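PDB 4FLN: protease Do-like 2, chloroplastic from Arabidopsis thaliana, which performs the primary cleavage of the photodamaged D1 protein of plant photosystem II as a chloroplast serine protease. Local coordinates for residues B[287-292]-B[351-356]. Sequence-based numbering, arbitrary orientation.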
ATOM      1  N   THR B 287      14.970 -40.620 -14.753  1.00 38.08           N
ATOM      2  CA  THR B 287      13.853 -41.379 -15.312  1.00 43.49           C
ATOM      3  C   THR B 287      13.793 -41.327 -16.824  1.00 43.24           C
ATOM      4  O   THR B 287      12.931 -41.961 -17.423  1.00 46.15           O
ATOM      5  CB  THR B 287      12.465 -40.964 -14.752  1.00 56.96           C
ATOM      6  OG1 THR B 287      12.052 -39.711 -15.317  1.00 47.31           O
ATOM      7  CG2 THR B 287      12.484 -40.902 -13.227  1.00 60.56           C
ATOM      8  N   SER B 288      14.714 -40.591 -17.438  1.00 46.15           N
ATOM      9  CA  SER B 288      14.728 -40.441 -18.893  1.00 46.55           C
ATOM     10  C   SER B 288      15.771 -41.369 -19.520  1.00 45.84           C
ATOM     11  O   SER B 288      16.768 -41.710 -18.879  1.00 36.37           O
ATOM     12  CB  SER B 288      14.995 -38.994 -19.295  1.00 49.95           C
ATOM     13  OG  SER B 288      16.382 -38.714 -19.278  1.00 53.33           O
ATOM     14  N   ASP B 289      15.505 -41.820 -20.746  1.00 47.34           N
ATOM     15  CA  ASP B 289      16.419 -42.713 -21.451  1.00 49.38           C
ATOM     16  C   ASP B 289      17.812 -42.115 -21.604  1.00 49.94           C
ATOM     17  O   ASP B 289      18.801 -42.843 -21.729  1.00 51.88           O
ATOM     18  CB  ASP B 289      15.874 -43.098 -22.821  1.00 60.42           C
ATOM     19  CG  ASP B 289      16.839 -43.981 -23.599  1.00 64.89           C
ATOM     20  OD1 ASP B 289      17.302 -45.005 -23.034  1.00 61.88           O
ATOM     21  OD2 ASP B 289      17.139 -43.638 -24.768  1.00 61.55           O
ATOM     22  N   ALA B 290      17.906 -40.792 -21.546  1.00 45.47           N
ATOM     23  CA  ALA B 290      19.217 -40.183 -21.503  1.00 42.04           C
ATOM     24  C   ALA B 290      19.725 -40.644 -20.157  1.00 64.05           C
ATOM     25  O   ALA B 290      19.032 -41.385 -19.460  1.00 85.60           O
ATOM     26  CB  ALA B 290      19.092 -38.695 -21.535  1.00 32.67           C
ATOM     27  N   SER B 291      20.935 -40.271 -19.786  1.00 61.89           N
ATOM     28  CA  SER B 291      21.492 -40.758 -18.520  1.00 67.92           C
ATOM     29  C   SER B 291      21.796 -42.254 -18.555  1.00 56.51           C
ATOM     30  O   SER B 291      22.607 -42.734 -17.768  1.00 61.76           O
ATOM     31  CB  SER B 291      20.503 -40.530 -17.373  1.00 61.82           C
ATOM     32  OG  SER B 291      19.592 -41.615 -17.268  1.00 36.70           O
ATOM     33  N   LYS B 292      21.178 -42.982 -19.483  1.00 41.79           N
ATOM     34  CA  LYS B 292      21.688 -44.288 -19.864  1.00 42.55           C
ATOM     35  C   LYS B 292      22.580 -44.098 -21.081  1.00 45.95           C
ATOM     36  O   LYS B 292      23.310 -44.995 -21.474  1.00 58.78           O
ATOM     37  CB  LYS B 292      20.549 -45.259 -20.172  1.00 39.62           C
ATOM     38  CG  LYS B 292      19.837 -45.786 -18.939  1.00 49.78           C
ATOM     39  CD  LYS B 292      18.667 -46.666 -19.332  1.00 60.28           C
ATOM     40  CE  LYS B 292      18.759 -48.049 -18.700  1.00 69.70           C
ATOM     41  NZ  LYS B 292      18.130 -48.106 -17.350  1.00 73.22           N
ATOM     42  N   GLN B 351      21.593 -42.583 -29.955  1.00 41.45           N
ATOM     43  CA  GLN B 351      20.140 -42.479 -30.056  1.00 40.46           C
ATOM     44  C   GLN B 351      19.527 -42.305 -28.668  1.00 44.29           C
ATOM     45  O   GLN B 351      19.995 -42.901 -27.703  1.00 46.85           O
ATOM     46  CB  GLN B 351      19.543 -43.725 -30.700  1.00 33.87           C
ATOM     47  CG  GLN B 351      20.107 -44.078 -32.048  1.00 45.07           C
ATOM     48  CD  GLN B 351      19.452 -45.318 -32.627  1.00 64.19           C
ATOM     49  OE1 GLN B 351      18.346 -45.252 -33.165  1.00 67.78           O
ATOM     50  NE2 GLN B 351      20.129 -46.459 -32.512  1.00 72.26           N
ATOM     51  N   VAL B 352      18.481 -41.490 -28.572  1.00 41.59           N
ATOM     52  CA  VAL B 352      17.808 -41.265 -27.302  1.00 37.28           C
ATOM     53  C   VAL B 352      16.301 -41.339 -27.444  1.00 39.53           C
ATOM     54  O   VAL B 352      15.729 -40.746 -28.352  1.00 50.82           O
ATOM     55  CB  VAL B 352      18.148 -39.898 -26.713  1.00 41.67           C
ATOM     56  CG1 VAL B 352      17.523 -39.768 -25.337  1.00 43.72           C
ATOM     57  CG2 VAL B 352      19.652 -39.714 -26.632  1.00 44.87           C
ATOM     58  N   VAL B 353      15.657 -42.078 -26.552  1.00 37.71           N
ATOM     59  CA  VAL B 353      14.205 -42.076 -26.507  1.00 43.41           C
ATOM     60  C   VAL B 353      13.760 -40.804 -25.805  1.00 47.50           C
ATOM     61  O   VAL B 353      14.334 -40.426 -24.780  1.00 51.82           O
ATOM     62  CB  VAL B 353      13.637 -43.291 -25.741  1.00 43.53           C
ATOM     63  CG1 VAL B 353      12.107 -43.239 -25.723  1.00 37.20           C
ATOM     64  CG2 VAL B 353      14.135 -44.597 -26.345  1.00 42.14           C
ATOM     65  N   LEU B 354      12.748 -40.142 -26.359  1.00 41.11           N
ATOM     66  CA  LEU B 354      12.218 -38.924 -25.766  1.00 44.75           C
ATOM     67  C   LEU B 354      10.853 -39.157 -25.131  1.00 47.94           C
ATOM     68  O   LEU B 354       9.903 -39.537 -25.802  1.00 48.08           O
ATOM     69  CB  LEU B 354      12.092 -37.836 -26.825  1.00 46.99           C
ATOM     70  CG  LEU B 354      13.266 -37.732 -27.786  1.00 48.98           C
ATOM     71  CD1 LEU B 354      12.971 -36.715 -28.881  1.00 50.96           C
ATOM     72  CD2 LEU B 354      14.514 -37.379 -27.016  1.00 38.45           C
ATOM     73  N   ARG B 355      10.748 -38.920 -23.833  1.00 49.02           N
ATOM     74  CA  ARG B 355       9.447 -38.995 -23.187  1.00 55.68           C
ATOM     75  C   ARG B 355       9.116 -37.674 -22.510  1.00 52.24           C
ATOM     76  O   ARG B 355      10.011 -36.871 -22.245  1.00 51.96           O
ATOM     77  CB  ARG B 355       9.384 -40.170 -22.205  1.00 48.79           C
ATOM     78  CG  ARG B 355       9.503 -41.525 -22.887  1.00 54.13           C
ATOM     79  CD  ARG B 355       8.391 -42.477 -22.463  1.00 63.22           C
ATOM     80  NE  ARG B 355       7.376 -42.644 -23.503  1.00 69.64           N
ATOM     81  CZ  ARG B 355       7.203 -43.753 -24.216  1.00 59.97           C
ATOM     82  NH1 ARG B 355       7.970 -44.804 -24.001  1.00 57.89           N
ATOM     83  NH2 ARG B 355       6.256 -43.809 -25.141  1.00 61.91           N
ATOM     84  N   PRO B 356       7.821 -37.432 -22.266  1.00 45.60           N
ATOM     85  CA  PRO B 356       7.370 -36.233 -21.559  1.00 43.97           C
ATOM     86  C   PRO B 356       8.010 -36.151 -20.186  1.00 44.50           C
ATOM     87  O   PRO B 356       8.314 -37.181 -19.597  1.00 42.19           O
ATOM     88  CB  PRO B 356       5.856 -36.440 -21.436  1.00 35.67           C
ATOM     89  CG  PRO B 356       5.599 -37.845 -21.823  1.00 32.47           C
ATOM     90  CD  PRO B 356       6.691 -38.244 -22.736  1.00 35.72           C
TER
HETATM   91  O   HOH W   1      12.997 -40.933 -21.739  1.00 57.13           O
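One direct hydrogen bond joins the loop 287-292 to the segment 351-356. The amide N of Val-353 donates to carboxylate atom OD2 of Asp-289 at 2.8 Å. The bond is almost perfectly straight, at 179°. OD2 accepts with its anti lone pair, the one turned away from OD1. CG of Asp-289 stands anti to the backbone N (chi1 178°), which extends the carboxylate across to the strand. The negative charge would probably polarise this peptide N-H.

A second link runs through water. The water accepts from the backbone N of Asp-289 at 2.8 Å and donates weakly to Val-353 O. The water thus adds a second, weaker link between the same two residues.

Both segments belong to the first PDZ domain of this Deg/HtrA-type protease. Residues 287-292 lie in the loop between strands 279-284 and 299-303. Strand 346-353 pairs antiparallel with strand 336-343, where Val-352 is backbone hydrogen-bonded to Ala-337. The carboxylate thus fastens the loop to strand 346-353, which in this chain's sheet pairs with strand 336-343 alone, away from the probable charge-relay residues. An alanine in place of Asp-289 would lose the bond to Val-353 N and would probably leave the loop less firmly held to the strand.

Van der Waals contacts flank the carboxylate. The side chain of Val-353 crosses that of Asp-289 at about a right angle, with CG2 of Val-353 3.5 Å from OD2 of Asp-289. On Val-352, CG1 is the branch that meets the loop. It lies 3.9 Å from the backbone N of Ala-290 and makes an apolar contact of 4.3 Å with CB of Ala-290. Val-352 also touches Ile-339 of strand 336-343, and both Ala-290 and Val-352 are buried.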